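Local coordinates for protein oxidoreductase, FMN-binding (Shewanella oneidensis, PDB 2GQ8) that binds FMN and probably acts as a flavin-dependent oxidoreductase on CH-CH groups, with a nicotinamide cofactor as partner, at residues Leu101-Arg106 / Gln117-Ser122. Numbering follows the deposited sequence.
Sequences LWHVGR and QPISSS. With AC6 (p-hydroxyacetophenone), chain D.
The CD1 methyl of Ile119 rests 3.7 Å from NE2 of His103, and the Ile119 side chain crosses that of His103 at about a right angle. CG1 of Ile119 sits between backbone N and carbonyl carbon (chi1 62°), which brings CD1 to the imidazole. ND1 of His103 accepts the N-H of Gly105 at 3.0 Å (153° at the hydrogen), 1° out of the ring plane, which helps to set the ring's rotation. Shortening His103 to an alanine is likely to leave this N-H without its acceptor and open a gap beside Ile119 CD1. Glycine suits position 105: its phi is positive, and a CB there would come about 3.4 Å from Ile119 O. One water joins the backbones, donating to Gly105 O and accepting from Ile119 N. CB of Pro118 lies 3.9 Å from Arg106 CA, and Arg106 CB packs on Ser120 CB at 3.8 Å, while the extended arginine leads off to Leu124 O. Gln190 OE1 bonds both Ser120 OG and Arg106 N, tying the segments together. At the other end, Trp102 CZ2 lies 3.4 Å from C6 of p-hydroxyacetophenone. Residues 103-106 leave the end of TIM-barrel strand 96-102 to meet strand 119-120, with helix 153-172 touching His103 and Ile119 through Val159, and strand 149-150 pairing in parallel with 119-120.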
loop_
_atom_site.group_PDB
_atom_site.type_symbol
_atom_site.label_atom_id
_atom_site.label_comp_id
_atom_site.label_asym_id
_atom_site.label_seq_id
_atom_site.Cartn_x
_atom_site.Cartn_y
_atom_site.Cartn_z
ATOM N N LEU A 101 -4.977 3.910 1.553
ATOM C CA LEU A 101 -6.386 3.801 1.158
ATOM C C LEU A 101 -6.518 2.698 0.127
ATOM O O LEU A 101 -5.910 2.742 -0.942
ATOM C CB LEU A 101 -6.869 5.133 0.600
ATOM C CG LEU A 101 -6.663 6.294 1.579
ATOM C CD1 LEU A 101 -7.319 7.545 1.014
ATOM C CD2 LEU A 101 -7.245 5.947 2.948
ATOM N N TRP A 102 -7.368 1.733 0.445
ATOM C CA TRP A 102 -7.512 0.536 -0.364
ATOM C C TRP A 102 -8.863 0.199 -0.975
ATOM O O TRP A 102 -9.897 0.305 -0.317
ATOM C CB TRP A 102 -7.098 -0.627 0.539
ATOM C CG TRP A 102 -6.658 -1.903 -0.099
ATOM C CD1 TRP A 102 -6.270 -2.108 -1.398
ATOM C CD2 TRP A 102 -6.428 -3.137 0.590
ATOM N NE1 TRP A 102 -5.806 -3.396 -1.552
ATOM C CE2 TRP A 102 -5.891 -4.048 -0.345
ATOM C CE3 TRP A 102 -6.619 -3.558 1.915
ATOM C CZ2 TRP A 102 -5.535 -5.358 0.002
ATOM C CZ3 TRP A 102 -6.267 -4.858 2.265
ATOM C CH2 TRP A 102 -5.728 -5.747 1.309
ATOM N N HIS A 103 -8.841 -0.201 -2.244
ATOM C CA HIS A 103 -10.034 -0.726 -2.893
ATOM C C HIS A 103 -9.454 -1.866 -3.713
ATOM O O HIS A 103 -8.634 -1.637 -4.603
ATOM C CB HIS A 103 -10.748 0.267 -3.809
ATOM C CG HIS A 103 -12.121 -0.195 -4.189
ATOM N ND1 HIS A 103 -12.353 -1.442 -4.729
ATOM C CD2 HIS A 103 -13.337 0.384 -4.042
ATOM C CE1 HIS A 103 -13.653 -1.615 -4.894
ATOM N NE2 HIS A 103 -14.272 -0.522 -4.484
ATOM N N VAL A 104 -9.859 -3.090 -3.394
ATOM C CA VAL A 104 -9.329 -4.273 -4.066
ATOM C C VAL A 104 -9.939 -4.589 -5.418
ATOM O O VAL A 104 -9.404 -5.413 -6.153
ATOM C CB VAL A 104 -9.487 -5.539 -3.184
ATOM C CG1 VAL A 104 -8.786 -5.333 -1.843
ATOM C CG2 VAL A 104 -10.962 -5.849 -2.977
ATOM N N GLY A 105 -11.047 -3.934 -5.749
ATOM C CA GLY A 105 -11.687 -4.219 -7.021
ATOM C C GLY A 105 -12.081 -5.685 -7.113
ATOM O O GLY A 105 -12.732 -6.218 -6.212
ATOM N N ARG A 106 -11.657 -6.347 -8.185
ATOM C CA ARG A 106 -12.000 -7.747 -8.418
ATOM C C ARG A 106 -11.279 -8.765 -7.545
ATOM O O ARG A 106 -11.617 -9.947 -7.567
ATOM C CB ARG A 106 -11.745 -8.102 -9.883
ATOM C CG ARG A 106 -10.270 -8.162 -10.230
ATOM C CD ARG A 106 -10.053 -8.498 -11.696
ATOM N NE ARG A 106 -8.632 -8.554 -12.011
ATOM C CZ ARG A 106 -8.139 -8.776 -13.224
ATOM N NH1 ARG A 106 -8.958 -8.963 -14.251
ATOM N NH2 ARG A 106 -6.826 -8.807 -13.407
ATOM N N GLN A 117 -21.231 -8.696 -5.540
ATOM C CA GLN A 117 -20.326 -9.134 -6.593
ATOM C C GLN A 117 -19.227 -8.078 -6.668
ATOM O O GLN A 117 -19.501 -6.885 -6.551
ATOM C CB GLN A 117 -21.064 -9.218 -7.936
ATOM C CG GLN A 117 -20.144 -9.393 -9.135
ATOM C CD GLN A 117 -20.902 -9.650 -10.425
ATOM O OE1 GLN A 117 -22.017 -9.159 -10.616
ATOM N NE2 GLN A 117 -20.294 -10.411 -11.322
ATOM N N PRO A 118 -17.969 -8.503 -6.848
ATOM C CA PRO A 118 -16.852 -7.555 -6.934
ATOM C C PRO A 118 -16.993 -6.630 -8.143
ATOM O O PRO A 118 -17.670 -6.969 -9.115
ATOM C CB PRO A 118 -15.635 -8.462 -7.084
ATOM C CG PRO A 118 -16.064 -9.756 -6.454
ATOM C CD PRO A 118 -17.488 -9.891 -6.925
ATOM N N ILE A 119 -16.356 -5.464 -8.085
ATOM C CA ILE A 119 -16.393 -4.531 -9.207
ATOM C C ILE A 119 -14.984 -4.350 -9.742
ATOM O O ILE A 119 -14.012 -4.505 -9.006
ATOM C CB ILE A 119 -16.929 -3.146 -8.809
ATOM C CG1 ILE A 119 -16.016 -2.500 -7.759
ATOM C CG2 ILE A 119 -18.360 -3.275 -8.308
ATOM C CD1 ILE A 119 -16.369 -1.072 -7.447
ATOM N N SER A 120 -14.876 -4.032 -11.028
ATOM C CA SER A 120 -13.567 -3.825 -11.642
ATOM C C SER A 120 -13.738 -2.957 -12.875
ATOM O O SER A 120 -14.830 -2.466 -13.154
ATOM C CB SER A 120 -12.943 -5.161 -12.046
ATOM O OG SER A 120 -11.620 -4.992 -12.550
ATOM N N SER A 121 -12.648 -2.751 -13.604
ATOM C CA SER A 121 -12.710 -1.972 -14.830
ATOM C C SER A 121 -13.560 -2.762 -15.817
ATOM O O SER A 121 -14.353 -2.195 -16.562
ATOM C CB SER A 121 -11.307 -1.806 -15.412
ATOM O OG SER A 121 -10.708 -3.081 -15.573
ATOM N N SER A 122 -13.384 -4.079 -15.804
ATOM C CA SER A 122 -14.093 -4.963 -16.716
ATOM C C SER A 122 -14.654 -6.191 -16.017
ATOM O O SER A 122 -14.587 -6.304 -14.795
ATOM C CB SER A 122 -13.140 -5.404 -17.825
ATOM O OG SER A 122 -12.471 -4.285 -18.381
HETATM C C1 AC6 D . -1.156 -6.041 -1.265
HETATM C C2 AC6 D . -0.093 -7.171 -1.363
HETATM C C3 AC6 D . -0.382 -8.228 -0.495
HETATM C C4 AC6 D . -1.529 -8.354 0.318
HETATM C C5 AC6 D . -2.406 -7.254 0.361
HETATM C C6 AC6 D . -2.252 -6.083 -0.393
HETATM O O1 AC6 D . -0.763 -5.008 -2.029
HETATM O O2 AC6 D . -1.061 -10.542 0.979
HETATM C C7 AC6 D . -1.989 -9.478 1.077
HETATM C C8 AC6 D . -3.197 -9.882 1.922
HETATM O O HOH W 1 -15.038 -4.980 -5.287
#